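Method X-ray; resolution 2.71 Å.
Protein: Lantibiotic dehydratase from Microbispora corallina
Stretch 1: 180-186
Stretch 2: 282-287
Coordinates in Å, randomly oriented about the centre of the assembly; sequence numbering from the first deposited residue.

Stretch 1, residues 180-186: AVHRLER
Stretch 2 282-287: ITALRP

Residues 180 to 184 of stretch 1 lie in an α-helix that begins earlier in the chain, with phi/psi near -65/-37; its backbone includes a hydrogen bond from L184 N to A180 O of 3.0 Å and a weak one from E185 N to V181 O of 2.8 Å. Stretch 2 finishes a strand and turns beside this helix. The two run in opposite senses: the CA atoms of E185 and T283 lie 7.4 Å apart, and those of V181 and L285 6.4 Å, so advancing along stretch 2 means stepping back along the helix. Together they bury 351 Å².

I282, extended at -125/118, points its CA-to-CB bond away from the helix, and its m,t side chain takes no part. The alternation of a strand then turns T283 (-83/155) toward the helix. Its chi1 is p (72°), and OG1 donates a short hydrogen bond of 2.6 Å to E185 OE2. A small hydroxyl suits this place because it can supply a proton to a buried carboxylate. E185 sets out sideways, but an m,t side chain with chi3 of -19° brings its end to stretch 2.

At A284 the backbone leaves the strand for -66/-18, and its methyl points away. L285 continues the turn at -54/-40, and a weak hydrogen bond of 3.4 Å from R286 N to T283 O spans it. L285 points toward the helix in the m,t rotamer and forms the apolar part of the contact. Its CB lies 3.6 Å from V181 CG1, with V181 in the t rotamer, while its CD1 reaches to 3.8 Å from L184 CB. L184, also m,t, points toward stretch 2. A leucine fits because its chain, from CB to CD1, spans V181 and L184, three residues apart on the helix.

R286 returns to an extended backbone (-69/137). Its CA-to-CB bond is sideways, but chi1 m followed by chi2, chi3 and chi4 near 180° extends the chain across the helix surface, toward E185 and H182. Arginine suits the place as a long chain whose methylene CG can pack 3.7 Å from V181 CG1 while its cationic end meets the E185 carboxylate. There E185 OE2 sits over one face of the guanidinium, 3.2 Å from R286 NE; this salt bridge is one of charge alone, since no N-H points at the oxygen. The same carboxylate oxygen thus serves both T283 and R286. At the guanidinium edge, H182 NE2 is 3.2 Å from R286 NH2; H182 has chi1 m and chi2 170°, bringing its ring end nearer although its CA-to-CB bond points away, and P287 (-65/125) follows, C-gamma exo.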

# COMPACT_ATOMS: atom_id res chain seq x y z
N ALA A 180 -16.81 -40.27 -17.56
CA ALA A 180 -16.71 -41.69 -17.91
C ALA A 180 -15.50 -42.37 -17.26
O ALA A 180 -15.60 -43.52 -16.83
CB ALA A 180 -16.68 -41.87 -19.42
N VAL A 181 -14.37 -41.67 -17.20
CA VAL A 181 -13.15 -42.24 -16.63
C VAL A 181 -13.39 -42.58 -15.17
O VAL A 181 -12.93 -43.60 -14.66
CB VAL A 181 -11.96 -41.25 -16.74
CG1 VAL A 181 -10.72 -41.81 -16.07
CG2 VAL A 181 -11.66 -40.90 -18.21
N HIS A 182 -14.16 -41.72 -14.50
CA HIS A 182 -14.59 -41.93 -13.12
C HIS A 182 -15.34 -43.24 -12.96
O HIS A 182 -15.11 -43.99 -12.01
CB HIS A 182 -15.49 -40.78 -12.67
CG HIS A 182 -14.79 -39.48 -12.53
ND1 HIS A 182 -15.45 -38.29 -12.33
CD2 HIS A 182 -13.47 -39.17 -12.55
CE1 HIS A 182 -14.58 -37.30 -12.23
NE2 HIS A 182 -13.37 -37.81 -12.37
N ARG A 183 -16.23 -43.53 -13.91
CA ARG A 183 -17.06 -44.74 -13.86
C ARG A 183 -16.18 -45.94 -14.07
O ARG A 183 -16.40 -46.98 -13.46
CB ARG A 183 -18.16 -44.69 -14.91
CG ARG A 183 -19.34 -43.79 -14.56
CD ARG A 183 -20.20 -43.48 -15.79
NE ARG A 183 -20.71 -44.69 -16.44
CZ ARG A 183 -21.20 -44.71 -17.68
NH1 ARG A 183 -21.22 -43.61 -18.41
NH2 ARG A 183 -21.65 -45.85 -18.20
N LEU A 184 -15.17 -45.80 -14.92
CA LEU A 184 -14.18 -46.85 -15.09
C LEU A 184 -13.32 -47.02 -13.82
O LEU A 184 -12.86 -48.13 -13.52
CB LEU A 184 -13.31 -46.54 -16.30
CG LEU A 184 -13.92 -46.72 -17.70
CD1 LEU A 184 -12.84 -46.75 -18.76
CD2 LEU A 184 -14.75 -47.98 -17.77
N GLU A 185 -13.13 -45.94 -13.05
CA GLU A 185 -12.25 -45.95 -11.86
C GLU A 185 -12.89 -46.66 -10.66
O GLU A 185 -12.19 -47.08 -9.73
CB GLU A 185 -11.80 -44.52 -11.47
CG GLU A 185 -10.59 -43.97 -12.29
CD GLU A 185 -10.26 -42.48 -12.03
OE1 GLU A 185 -11.12 -41.73 -11.51
OE2 GLU A 185 -9.12 -42.07 -12.36
N ARG A 186 -14.21 -46.80 -10.69
CA ARG A 186 -14.94 -47.51 -9.64
C ARG A 186 -14.91 -49.03 -9.88
O ARG A 186 -15.17 -49.82 -8.97
CB ARG A 186 -16.37 -46.99 -9.56
CG ARG A 186 -16.47 -45.53 -9.16
CD ARG A 186 -17.92 -45.05 -9.24
NE ARG A 186 -18.85 -45.99 -8.62
CZ ARG A 186 -20.15 -45.78 -8.45
NH1 ARG A 186 -20.71 -44.65 -8.86
NH2 ARG A 186 -20.90 -46.72 -7.88
N ILE A 282 -4.02 -41.17 -8.51
CA ILE A 282 -4.33 -40.82 -9.88
C ILE A 282 -4.14 -42.06 -10.73
O ILE A 282 -3.03 -42.60 -10.78
CB ILE A 282 -3.38 -39.74 -10.40
CG1 ILE A 282 -3.55 -38.45 -9.60
CG2 ILE A 282 -3.61 -39.52 -11.88
CD1 ILE A 282 -2.62 -37.32 -10.01
N THR A 283 -5.22 -42.53 -11.37
CA THR A 283 -5.14 -43.75 -12.19
C THR A 283 -4.61 -43.38 -13.57
O THR A 283 -4.74 -42.23 -13.99
CB THR A 283 -6.50 -44.50 -12.32
OG1 THR A 283 -7.38 -43.76 -13.18
CG2 THR A 283 -7.15 -44.65 -10.97
N ALA A 284 -4.01 -44.35 -14.26
CA ALA A 284 -3.51 -44.12 -15.61
C ALA A 284 -4.66 -43.85 -16.59
O ALA A 284 -4.45 -43.30 -17.67
CB ALA A 284 -2.67 -45.29 -16.08
N LEU A 285 -5.86 -44.23 -16.18
CA LEU A 285 -7.05 -43.98 -16.98
C LEU A 285 -7.23 -42.51 -17.38
O LEU A 285 -7.64 -42.22 -18.50
CB LEU A 285 -8.30 -44.50 -16.26
CG LEU A 285 -8.38 -46.02 -16.19
CD1 LEU A 285 -9.61 -46.45 -15.41
CD2 LEU A 285 -8.41 -46.58 -17.60
N ARG A 286 -6.93 -41.60 -16.46
CA ARG A 286 -7.04 -40.17 -16.73
C ARG A 286 -5.99 -39.71 -17.74
O ARG A 286 -4.83 -40.16 -17.71
CB ARG A 286 -6.96 -39.40 -15.41
CG ARG A 286 -8.18 -39.62 -14.53
CD ARG A 286 -8.07 -38.91 -13.21
NE ARG A 286 -9.34 -38.89 -12.50
CZ ARG A 286 -9.49 -38.55 -11.22
NH1 ARG A 286 -8.42 -38.30 -10.47
NH2 ARG A 286 -10.70 -38.53 -10.67
N PRO A 287 -6.42 -38.88 -18.69
CA PRO A 287 -5.58 -38.42 -19.80
C PRO A 287 -4.42 -37.59 -19.28
O PRO A 287 -4.67 -36.65 -18.54
CB PRO A 287 -6.54 -37.55 -20.63
CG PRO A 287 -7.92 -37.94 -20.19
CD PRO A 287 -7.78 -38.31 -18.75